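Local coordinates for NikO protein (Streptomyces tendae, PDB 4FQD) that is an enolpyruvyl transferase essential in nikkomycin biosynthesis and belongs to the MurA branch of the EPSP synthase family, at residues N55-V60 / V259-D264; R29-K34 / L265-T270. The protein carries 4 engineered substitutions. All blocks are in the same frame, centred on the assembly; numbering follows the deposited sequence.

Interaction 1: residues N55-V60 / V259-D264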
ATOM      1  N   ASN A  55     -27.012 -16.911 -16.442  1.00 18.16           N
ATOM      2  CA  ASN A  55     -26.095 -17.047 -15.315  1.00 14.34           C
ATOM      3  C   ASN A  55     -26.431 -16.043 -14.216  1.00 15.97           C
ATOM      4  O   ASN A  55     -25.553 -15.374 -13.676  1.00 16.76           O
ATOM      5  CB  ASN A  55     -24.637 -16.894 -15.766  1.00 20.31           C
ATOM      6  CG  ASN A  55     -23.644 -17.331 -14.702  1.00 21.22           C
ATOM      7  OD1 ASN A  55     -23.911 -18.248 -13.926  1.00 16.08           O
ATOM      8  ND2 ASN A  55     -22.495 -16.666 -14.657  1.00 17.47           N
ATOM      9  N   CYS A  56     -27.718 -15.930 -13.906  1.00 15.26           N
ATOM     10  CA  CYS A  56     -28.173 -15.002 -12.880  1.00 17.09           C
ATOM     11  C   CYS A  56     -28.174 -15.672 -11.513  1.00 17.18           C
ATOM     12  O   CYS A  56     -28.751 -16.746 -11.343  1.00 19.63           O
ATOM     13  CB  CYS A  56     -29.569 -14.469 -13.212  1.00 14.47           C
ATOM     14  SG  CYS A  56     -30.223 -13.299 -11.999  1.00 17.27           S
ATOM     15  N   PRO A  57     -27.522 -15.036 -10.530  1.00 18.55           N
ATOM     16  CA  PRO A  57     -27.423 -15.593  -9.178  1.00 19.72           C
ATOM     17  C   PRO A  57     -28.769 -15.597  -8.461  1.00 22.07           C
ATOM     18  O   PRO A  57     -29.544 -14.648  -8.590  1.00 19.93           O
ATOM     19  CB  PRO A  57     -26.453 -14.636  -8.479  1.00 17.52           C
ATOM     20  CG  PRO A  57     -26.606 -13.348  -9.209  1.00 19.21           C
ATOM     21  CD  PRO A  57     -26.863 -13.723 -10.640  1.00 14.62           C
ATOM     22  N   ASP A  58     -29.041 -16.665  -7.721  1.00 20.43           N
ATOM     23  CA  ASP A  58     -30.269 -16.768  -6.945  1.00 20.83           C
ATOM     24  C   ASP A  58     -30.050 -16.201  -5.547  1.00 24.55           C
ATOM     25  O   ASP A  58     -29.908 -16.945  -4.575  1.00 24.83           O
ATOM     26  CB  ASP A  58     -30.728 -18.225  -6.867  1.00 22.52           C
ATOM     27  CG  ASP A  58     -32.065 -18.379  -6.168  1.00 27.58           C
ATOM     28  OD1 ASP A  58     -32.837 -17.397  -6.129  1.00 35.89           O
ATOM     29  OD2 ASP A  58     -32.345 -19.486  -5.662  1.00 33.99           O
ATOM     30  N   ILE A  59     -30.016 -14.876  -5.455  1.00 24.45           N
ATOM     31  CA  ILE A  59     -29.776 -14.200  -4.187  1.00 19.43           C
ATOM     32  C   ILE A  59     -30.893 -13.214  -3.864  1.00 19.47           C
ATOM     33  O   ILE A  59     -31.900 -13.149  -4.570  1.00 23.29           O
ATOM     34  CB  ILE A  59     -28.425 -13.460  -4.193  1.00 23.24           C
ATOM     35  CG1 ILE A  59     -28.348 -12.504  -5.386  1.00 22.00           C
ATOM     36  CG2 ILE A  59     -27.276 -14.455  -4.238  1.00 22.09           C
ATOM     37  CD1 ILE A  59     -27.036 -11.755  -5.485  1.00 17.98           C
ATOM     38  N   VAL A  60     -30.704 -12.449  -2.794  1.00 20.17           N
ATOM     39  CA  VAL A  60     -31.706 -11.492  -2.337  1.00 23.97           C
ATOM     40  C   VAL A  60     -31.980 -10.413  -3.381  1.00 24.94           C
ATOM     41  O   VAL A  60     -33.135 -10.069  -3.640  1.00 26.72           O
ATOM     42  CB  VAL A  60     -31.278 -10.823  -1.014  1.00 25.26           C
ATOM     43  CG1 VAL A  60     -32.304  -9.785  -0.581  1.00 17.72           C
ATOM     44  CG2 VAL A  60     -31.081 -11.873   0.071  1.00 24.19           C
ATOM     45  N   VAL A 259     -27.767 -11.459 -22.415  1.00 18.60           N
ATOM     46  CA  VAL A 259     -26.480 -11.311 -21.746  1.00 21.17           C
ATOM     47  C   VAL A 259     -26.223 -12.405 -20.709  1.00 20.01           C
ATOM     48  O   VAL A 259     -27.091 -12.734 -19.901  1.00 22.80           O
ATOM     49  CB  VAL A 259     -26.338  -9.908 -21.101  1.00 21.13           C
ATOM     50  CG1 VAL A 259     -27.500  -9.625 -20.161  1.00 15.38           C
ATOM     51  CG2 VAL A 259     -25.003  -9.776 -20.380  1.00 28.53           C
ATOM     52  N   THR A 260     -25.025 -12.979 -20.755  1.00 18.40           N
ATOM     53  CA  THR A 260     -24.606 -13.965 -19.768  1.00 21.59           C
ATOM     54  C   THR A 260     -23.652 -13.322 -18.767  1.00 18.63           C
ATOM     55  O   THR A 260     -22.551 -12.905 -19.128  1.00 13.88           O
ATOM     56  CB  THR A 260     -23.908 -15.161 -20.434  1.00 18.36           C
ATOM     57  OG1 THR A 260     -24.779 -15.737 -21.416  1.00 27.50           O
ATOM     58  CG2 THR A 260     -23.552 -16.214 -19.397  1.00 17.75           C
ATOM     59  N   LEU A 261     -24.081 -13.241 -17.511  1.00 14.23           N
ATOM     60  CA  LEU A 261     -23.302 -12.571 -16.474  1.00 17.36           C
ATOM     61  C   LEU A 261     -21.929 -13.193 -16.256  1.00 16.24           C
ATOM     62  O   LEU A 261     -21.761 -14.410 -16.337  1.00 17.36           O
ATOM     63  CB  LEU A 261     -24.062 -12.553 -15.147  1.00 14.83           C
ATOM     64  CG  LEU A 261     -25.284 -11.643 -15.051  1.00 18.81           C
ATOM     65  CD1 LEU A 261     -25.861 -11.672 -13.644  1.00 13.73           C
ATOM     66  CD2 LEU A 261     -24.935 -10.222 -15.463  1.00  9.51           C
ATOM     67  N   ILE A 262     -20.952 -12.338 -15.982  1.00 14.92           N
ATOM     68  CA  ILE A 262     -19.628 -12.781 -15.579  1.00 15.62           C
ATOM     69  C   ILE A 262     -19.750 -13.451 -14.210  1.00 11.81           C
ATOM     70  O   ILE A 262     -20.523 -12.994 -13.365  1.00 10.90           O
ATOM     71  CB  ILE A 262     -18.639 -11.585 -15.537  1.00 11.78           C
ATOM     72  CG1 ILE A 262     -17.215 -12.044 -15.227  1.00 14.97           C
ATOM     73  CG2 ILE A 262     -19.096 -10.529 -14.540  1.00 10.12           C
ATOM     74  CD1 ILE A 262     -16.191 -10.934 -15.334  1.00 11.33           C
ATOM     75  N   PRO A 263     -19.031 -14.567 -14.002  1.00 15.58           N
ATOM     76  CA  PRO A 263     -19.044 -15.243 -12.701  1.00 14.14           C
ATOM     77  C   PRO A 263     -18.690 -14.289 -11.565  1.00 13.70           C
ATOM     78  O   PRO A 263     -17.857 -13.401 -11.752  1.00 14.48           O
ATOM     79  CB  PRO A 263     -17.962 -16.308 -12.858  1.00 11.31           C
ATOM     80  CG  PRO A 263     -17.993 -16.639 -14.308  1.00 12.79           C
ATOM     81  CD  PRO A 263     -18.292 -15.342 -15.015  1.00 11.50           C
ATOM     82  N   ASP A 264     -19.331 -14.468 -10.412  1.00 11.06           N
ATOM     83  CA  ASP A 264     -19.140 -13.577  -9.271  1.00 13.82           C
ATOM     84  C   ASP A 264     -17.673 -13.515  -8.863  1.00 12.96           C
ATOM     85  O   ASP A 264     -17.076 -14.529  -8.501  1.00 13.81           O
ATOM     86  CB  ASP A 264     -20.007 -14.018  -8.091  1.00 12.42           C
ATOM     87  CG  ASP A 264     -20.124 -12.950  -7.021  1.00 16.57           C
ATOM     88  OD1 ASP A 264     -19.185 -12.809  -6.210  1.00 18.99           O
ATOM     89  OD2 ASP A 264     -21.160 -12.252  -6.989  1.00 14.84           O
TER

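Interaction 2: residues R29-K34 / L265-T270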
ATOM      1  N   ARG A  29     -19.706 -24.791  -8.494  1.00 22.72           N
ATOM      2  CA  ARG A  29     -20.087 -23.929  -9.605  1.00 32.34           C
ATOM      3  C   ARG A  29     -20.449 -22.541  -9.093  1.00 23.07           C
ATOM      4  O   ARG A  29     -21.198 -22.396  -8.126  1.00 23.50           O
ATOM      5  CB  ARG A  29     -21.240 -24.537 -10.413  1.00 27.94           C
ATOM      6  CG  ARG A  29     -22.500 -24.814  -9.612  1.00 33.88           C
ATOM      7  CD  ARG A  29     -23.606 -25.367 -10.497  1.00 56.45           C
ATOM      8  NE  ARG A  29     -23.994 -24.433 -11.552  1.00 52.73           N
ATOM      9  CZ  ARG A  29     -24.072 -24.750 -12.840  1.00 55.48           C
ATOM     10  NH1 ARG A  29     -23.788 -25.981 -13.241  1.00 58.85           N
ATOM     11  NH2 ARG A  29     -24.436 -23.835 -13.730  1.00 50.36           N
ATOM     12  N   THR A  30     -19.899 -21.522  -9.741  1.00 22.91           N
ATOM     13  CA  THR A  30     -20.124 -20.146  -9.323  1.00 23.14           C
ATOM     14  C   THR A  30     -21.430 -19.597  -9.877  1.00 17.99           C
ATOM     15  O   THR A  30     -21.965 -20.107 -10.862  1.00 16.41           O
ATOM     16  CB  THR A  30     -18.971 -19.230  -9.776  1.00 17.98           C
ATOM     17  OG1 THR A  30     -18.839 -19.298 -11.201  1.00 11.27           O
ATOM     18  CG2 THR A  30     -17.663 -19.656  -9.129  1.00 13.45           C
ATOM     19  N   SER A  31     -21.941 -18.556  -9.230  1.00 21.01           N
ATOM     20  CA  SER A  31     -23.102 -17.837  -9.734  1.00 18.34           C
ATOM     21  C   SER A  31     -22.644 -16.524 -10.355  1.00 18.76           C
ATOM     22  O   SER A  31     -21.492 -16.121 -10.187  1.00 14.70           O
ATOM     23  CB  SER A  31     -24.108 -17.578  -8.612  1.00 21.76           C
ATOM     24  OG  SER A  31     -24.642 -18.793  -8.116  1.00 21.84           O
ATOM     25  N   GLY A  32     -23.547 -15.863 -11.072  1.00 19.66           N
ATOM     26  CA  GLY A  32     -23.222 -14.618 -11.744  1.00 12.97           C
ATOM     27  C   GLY A  32     -22.883 -13.492 -10.789  1.00 12.78           C
ATOM     28  O   GLY A  32     -23.254 -13.526  -9.615  1.00 13.79           O
ATOM     29  N   PHE A  33     -22.172 -12.493 -11.301  1.00 11.63           N
ATOM     30  CA  PHE A  33     -21.753 -11.348 -10.501  1.00 10.82           C
ATOM     31  C   PHE A  33     -22.959 -10.560 -10.003  1.00 14.03           C
ATOM     32  O   PHE A  33     -23.766 -10.067 -10.792  1.00 11.52           O
ATOM     33  CB  PHE A  33     -20.831 -10.437 -11.315  1.00 15.19           C
ATOM     34  CG  PHE A  33     -19.999  -9.502 -10.480  1.00 14.83           C
ATOM     35  CD1 PHE A  33     -19.872  -9.691  -9.113  1.00 12.94           C
ATOM     36  CD2 PHE A  33     -19.345  -8.429 -11.066  1.00 13.85           C
ATOM     37  CE1 PHE A  33     -19.105  -8.828  -8.347  1.00 16.04           C
ATOM     38  CE2 PHE A  33     -18.579  -7.563 -10.307  1.00 13.86           C
ATOM     39  CZ  PHE A  33     -18.457  -7.763  -8.947  1.00 15.31           C
ATOM     40  N   LYS A  34     -23.069 -10.459  -8.683  1.00 14.64           N
ATOM     41  CA  LYS A  34     -24.135  -9.711  -8.030  1.00 12.85           C
ATOM     42  C   LYS A  34     -24.182  -8.255  -8.484  1.00 18.60           C
ATOM     43  O   LYS A  34     -25.255  -7.709  -8.743  1.00 16.41           O
ATOM     44  CB  LYS A  34     -23.941  -9.765  -6.515  1.00 15.85           C
ATOM     45  CG  LYS A  34     -24.697  -8.698  -5.749  1.00 20.70           C
ATOM     46  CD  LYS A  34     -24.306  -8.702  -4.283  1.00 27.24           C
ATOM     47  CE  LYS A  34     -24.982  -7.569  -3.533  1.00 34.40           C
ATOM     48  NZ  LYS A  34     -24.589  -7.543  -2.097  1.00 33.89           N
ATOM     49  N   LEU A 265     -17.103 -12.317  -8.932  1.00 12.41           N
ATOM     50  CA  LEU A 265     -15.679 -12.112  -8.703  1.00 11.75           C
ATOM     51  C   LEU A 265     -15.249 -12.507  -7.294  1.00 12.61           C
ATOM     52  O   LEU A 265     -14.240 -13.186  -7.111  1.00 13.21           O
ATOM     53  CB  LEU A 265     -15.303 -10.652  -8.972  1.00 12.71           C
ATOM     54  CG  LEU A 265     -15.705 -10.089 -10.337  1.00 16.47           C
ATOM     55  CD1 LEU A 265     -15.187  -8.672 -10.513  1.00 12.67           C
ATOM     56  CD2 LEU A 265     -15.202 -10.983 -11.451  1.00 10.88           C
ATOM     57  N   ILE A 266     -16.020 -12.082  -6.300  1.00 10.90           N
ATOM     58  CA  ILE A 266     -15.674 -12.349  -4.909  1.00 12.45           C
ATOM     59  C   ILE A 266     -15.949 -13.804  -4.534  1.00 10.90           C
ATOM     60  O   ILE A 266     -15.285 -14.364  -3.663  1.00 15.39           O
ATOM     61  CB  ILE A 266     -16.409 -11.396  -3.946  1.00 10.95           C
ATOM     62  CG1 ILE A 266     -16.288  -9.953  -4.439  1.00 16.12           C
ATOM     63  CG2 ILE A 266     -15.849 -11.516  -2.537  1.00 12.46           C
ATOM     64  CD1 ILE A 266     -14.856  -9.482  -4.603  1.00 12.53           C
ATOM     65  N   GLU A 267     -16.922 -14.420  -5.201  1.00 12.15           N
ATOM     66  CA  GLU A 267     -17.199 -15.832  -4.973  1.00 11.02           C
ATOM     67  C   GLU A 267     -16.018 -16.675  -5.438  1.00 12.87           C
ATOM     68  O   GLU A 267     -15.659 -17.662  -4.795  1.00 14.14           O
ATOM     69  CB  GLU A 267     -18.476 -16.275  -5.688  1.00 11.81           C
ATOM     70  CG  GLU A 267     -18.854 -17.721  -5.399  1.00 15.68           C
ATOM     71  CD  GLU A 267     -20.034 -18.207  -6.219  1.00 23.54           C
ATOM     72  OE1 GLU A 267     -20.589 -17.407  -7.001  1.00 23.82           O
ATOM     73  OE2 GLU A 267     -20.402 -19.394  -6.081  1.00 18.44           O
ATOM     74  N   VAL A 268     -15.415 -16.277  -6.555  1.00 10.36           N
ATOM     75  CA  VAL A 268     -14.230 -16.952  -7.069  1.00 11.45           C
ATOM     76  C   VAL A 268     -13.094 -16.855  -6.057  1.00 12.70           C
ATOM     77  O   VAL A 268     -12.443 -17.852  -5.745  1.00 10.56           O
ATOM     78  CB  VAL A 268     -13.770 -16.358  -8.416  1.00 12.15           C
ATOM     79  CG1 VAL A 268     -12.435 -16.956  -8.836  1.00  5.30           C
ATOM     80  CG2 VAL A 268     -14.823 -16.593  -9.486  1.00  9.52           C
ATOM     81  N   VAL A 269     -12.871 -15.648  -5.544  1.00 10.51           N
ATOM     82  CA  VAL A 269     -11.870 -15.416  -4.510  1.00 12.60           C
ATOM     83  C   VAL A 269     -12.148 -16.289  -3.292  1.00 12.60           C
ATOM     84  O   VAL A 269     -11.238 -16.907  -2.735  1.00  7.61           O
ATOM     85  CB  VAL A 269     -11.849 -13.935  -4.072  1.00 10.04           C
ATOM     86  CG1 VAL A 269     -10.905 -13.735  -2.894  1.00  7.00           C
ATOM     87  CG2 VAL A 269     -11.456 -13.041  -5.236  1.00  6.69           C
ATOM     88  N   THR A 270     -13.417 -16.345  -2.898  1.00 11.97           N
ATOM     89  CA  THR A 270     -13.841 -17.113  -1.733  1.00 12.25           C
ATOM     90  C   THR A 270     -13.516 -18.598  -1.875  1.00 10.26           C
ATOM     91  O   THR A 270     -13.036 -19.229  -0.935  1.00 13.88           O
ATOM     92  CB  THR A 270     -15.352 -16.949  -1.475  1.00 11.47           C
ATOM     93  OG1 THR A 270     -15.666 -15.558  -1.335  1.00 10.70           O
ATOM     94  CG2 THR A 270     -15.765 -17.687  -0.211  1.00 10.37           C
TER
HETATM   95  O   HOH W   1     -22.819 -20.640  -6.419  1.00 24.23           O

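Interaction 1: residues N55-V60 / V259-D264
Asn55 and Leu261 bring the two backbones closest, their CA atoms 5.4 Å apart, and from there the chains diverge until the CA atoms of Pro57 and Asp264 stand 8.5 Å from each other. One polar bond joins them. Asn55 holds its CG anti to the backbone N (chi1 -167°), and its ND2 donates to Leu261 O at 2.9 Å. The N-H points almost straight at the oxygen (170°), which lies practically in the plane of the amide, whereas seen from the acceptor the donor sits above the carbonyl plane, 43° out of it. Beside this bond, Asn55 CB packs against Thr260 CG2 at 3.9 Å, at the exposed margin of an otherwise buried contact. Leu261 answers from the other segment. Its CB lies 3.5 Å from Asn55 O, and its CD1 meets Pro57 CD at 3.8 Å, the two side chains crossing at about a right angle. The same CD1 also approaches Cys56 CA at 4.1 Å and Asn55 O, so one methyl touches three successive residues. An alanine in place of Asn55 would probably leave Leu261 O without this amide donor and open a gap beside Pro263, whose N and CD the ND2 approaches. Residues 55-60 follow strand 50-54 and residues 259-264 run off the end of strand 257-260, its parallel neighbour in one sheet, and a backbone bond between Leu261 and Glu54 carries that pairing to the point where they part. Helix 34-44 packs on residues 55-60 through Leu37, which touches Cys56 and Pro57, while Ile262 faces helices 219-231 and 290-296. Beyond the contact, Ile59 is the N-cap of helix 60-71 and Asp264 that of helix 265-278.

Interaction 2: residues R29-K34 / L265-T270
Glu267 and Ser31 form the polar centre of a contact at a crossing between the two halves of the inverse alpha/beta barrel, where the connection after strand 27-29 lies against the first turns of helix 265-278. Glu267 has its CG anti to the backbone N (chi1 -176°) and an extended chain beyond, which carries the carboxylate to the loop backbone. There OE1 accepts from Ser31 N at 2.8 Å, on its syn side and with an N-H angle of 168°. OE2 is bonded to Trp271 NE1 and to a water, 2.7 Å away, that also reaches Arg29 O and Ser31 OG. This buried carboxylate thus has partners at both oxygens. Thr30 packs beside it, CB 3.7 Å from Glu267 OE1, while its hydroxyl bonds to Thr286 O.

Apolar contact flanks this network. Leu265 CG stands over the centre of the Phe33 ring, 3.9 Å from the centroid and 13° off the normal, a CH-pi contact. Its CD1 lies 3.6 Å from CE2 at the ring's rim. Farther along the helix, Thr270 N and Thr270 OG1 both bond to Ile266 O, arriving from opposite faces of its carbonyl plane.

How the interactions relate
From the N terminus, the chain leaves strand 27-29, passes through 29-34 into helix 34-44, and then runs along strand 50-54 into 55-60. Some 200 residues later, strand 257-260 leads through 259-264 directly into helix 265-278. Interaction 1 therefore closes an inner loop, nested within the larger one that interaction 2 closes. Residues 29-34 also touch residues 259-264 directly, through two probable backbone hydrogen bonds: Phe33 N to Ile262 O and Ser31 O to Asp264 N, each 2.7 Å. Together the contacts tie the sheet holding strands 50-54 and 257-260 to the half containing strand 27-29 and helix 265-278, consistent with the paired interdomain crossings of this family.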